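Local coordinates for Mll3558 protein (Mesorhizobium loti, PDB 3RD6) that is of unknown function but belongs to the AHA1 family, whose relatives in the Bet v 1-like clan commonly enclose a ligand cavity, at residues Ala28-Ala31 against Thr32-Trp36. Sequence-based numbering, arbitrary orientation.
Sequences ADKA and TVRRW
Asp29 reaches forward to Thr32 and closes the first turn of helix 30-36. With its CG anti to the backbone N (chi1 -180°), the carboxylate swings over the helix start, where OD2 accepts from Thr32 N at 3.1 Å. The N-H points well at the oxygen (164°) yet arrives from above the carboxylate plane, tilted 45° out of it. Thr32 OG1, set beside its own backbone N, lies close to the same oxygen, 3.0 Å from Asp29 OD2. Main-chain bonds continue the turn: Val33 N donates to Asp29 O over 2.9 Å, and Arg34 N to Lys30 O over the same distance. This is the tight side, with Thr32 and Val33 buried; Thr32 also touches His25 and Ala26 of helix 20-28, and Val33 packs on Phe50 of strand 47-50. The other side is looser. There Ala31 is exposed, and the Arg35 chain, bent at chi3, lays one guanidinium face over Ala31 O; NH1 makes no hydrogen bond there, while NE has a long, weak ion pair with Glu148 of helix 131-148. Lys30 NZ is hydrogen-bonded to Phe48 O at strand 47-50. Asp29 is thus the N-cap residue, its carboxylate accepting from the N-H three residues on, at the one-residue break between helix 20-28 and helix 30-36, a pair of short helices before the sheet's second strand, consistent with the helix-grip fold of the Bet v 1-like clan.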
loop_
_atom_site.group_PDB
_atom_site.type_symbol
_atom_site.label_atom_id
_atom_site.label_comp_id
_atom_site.label_asym_id
_atom_site.label_seq_id
_atom_site.Cartn_x
_atom_site.Cartn_y
_atom_site.Cartn_z
ATOM N N ALA A 28 15.096 -9.090 5.103
ATOM C CA ALA A 28 15.786 -8.662 3.889
ATOM C C ALA A 28 16.567 -9.718 3.107
ATOM O O ALA A 28 16.939 -9.487 1.952
ATOM C CB ALA A 28 16.703 -7.477 4.226
ATOM N N ASP A 29 16.818 -10.865 3.730
ATOM C CA ASP A 29 17.560 -11.950 3.081
ATOM C C ASP A 29 16.600 -12.999 2.517
ATOM O O ASP A 29 15.929 -13.716 3.257
ATOM C CB ASP A 29 18.517 -12.605 4.081
ATOM C CG ASP A 29 19.301 -13.719 3.471
ATOM O OD1 ASP A 29 20.012 -13.454 2.479
ATOM O OD2 ASP A 29 19.203 -14.856 3.977
ATOM N N LYS A 30 16.556 -13.093 1.196
ATOM C CA LYS A 30 15.674 -14.028 0.506
ATOM C C LYS A 30 15.646 -15.434 1.105
ATOM O O LYS A 30 14.577 -15.951 1.434
ATOM C CB LYS A 30 16.064 -14.084 -0.971
ATOM C CG LYS A 30 15.128 -14.876 -1.844
ATOM C CD LYS A 30 15.425 -14.587 -3.298
ATOM C CE LYS A 30 14.707 -15.556 -4.209
ATOM N NZ LYS A 30 13.248 -15.589 -3.950
ATOM N N ALA A 31 16.818 -16.045 1.262
ATOM C CA ALA A 31 16.914 -17.395 1.823
ATOM C C ALA A 31 16.245 -17.507 3.200
ATOM O O ALA A 31 15.353 -18.341 3.407
ATOM C CB ALA A 31 18.372 -17.812 1.920
ATOM N N THR A 32 16.681 -16.674 4.144
ATOM C CA THR A 32 16.102 -16.705 5.472
ATOM C C THR A 32 14.586 -16.548 5.362
ATOM O O THR A 32 13.823 -17.345 5.917
ATOM C CB THR A 32 16.653 -15.580 6.364
ATOM O OG1 THR A 32 18.040 -15.799 6.599
ATOM C CG2 THR A 32 15.925 -15.555 7.703
ATOM N N VAL A 33 14.156 -15.522 4.635
ATOM C CA VAL A 33 12.734 -15.262 4.472
ATOM C C VAL A 33 11.983 -16.521 4.065
ATOM O O VAL A 33 10.958 -16.853 4.661
ATOM C CB VAL A 33 12.480 -14.142 3.419
ATOM C CG1 VAL A 33 11.002 -13.888 3.254
ATOM C CG2 VAL A 33 13.161 -12.874 3.843
ATOM N N ARG A 34 12.508 -17.229 3.070
ATOM C CA ARG A 34 11.856 -18.441 2.564
ATOM C C ARG A 34 11.722 -19.579 3.556
ATOM O O ARG A 34 11.241 -20.642 3.197
ATOM C CB ARG A 34 12.575 -18.976 1.318
ATOM C CG ARG A 34 12.483 -18.073 0.093
ATOM C CD ARG A 34 12.717 -18.869 -1.197
ATOM N NE ARG A 34 11.808 -20.008 -1.290
ATOM C CZ ARG A 34 11.410 -20.564 -2.428
ATOM N NH1 ARG A 34 11.835 -20.092 -3.596
ATOM N NH2 ARG A 34 10.570 -21.590 -2.395
ATOM N N ARG A 35 12.144 -19.373 4.798
ATOM C CA ARG A 35 12.050 -20.442 5.780
ATOM C C ARG A 35 11.009 -20.215 6.871
ATOM O O ARG A 35 10.470 -21.176 7.416
ATOM C CB ARG A 35 13.430 -20.725 6.380
ATOM C CG ARG A 35 14.468 -21.111 5.319
ATOM C CD ARG A 35 15.735 -21.703 5.928
ATOM N NE ARG A 35 16.452 -20.749 6.773
ATOM C CZ ARG A 35 17.456 -19.978 6.364
ATOM N NH1 ARG A 35 17.885 -20.039 5.111
ATOM N NH2 ARG A 35 18.039 -19.140 7.209
ATOM N N TRP A 36 10.706 -18.961 7.197
ATOM C CA TRP A 36 9.686 -18.709 8.215
ATOM C C TRP A 36 8.324 -18.277 7.658
ATOM O O TRP A 36 7.303 -18.526 8.287
ATOM C CB TRP A 36 10.166 -17.692 9.271
ATOM C CG TRP A 36 10.699 -16.379 8.766
ATOM C CD1 TRP A 36 11.928 -16.152 8.214
ATOM C CD2 TRP A 36 10.057 -15.098 8.851
ATOM N NE1 TRP A 36 12.094 -14.808 7.957
ATOM C CE2 TRP A 36 10.959 -14.140 8.330
ATOM C CE3 TRP A 36 8.805 -14.667 9.308
ATOM C CZ2 TRP A 36 10.651 -12.776 8.269
ATOM C CZ3 TRP A 36 8.498 -13.307 9.245
ATOM C CH2 TRP A 36 9.415 -12.382 8.724
#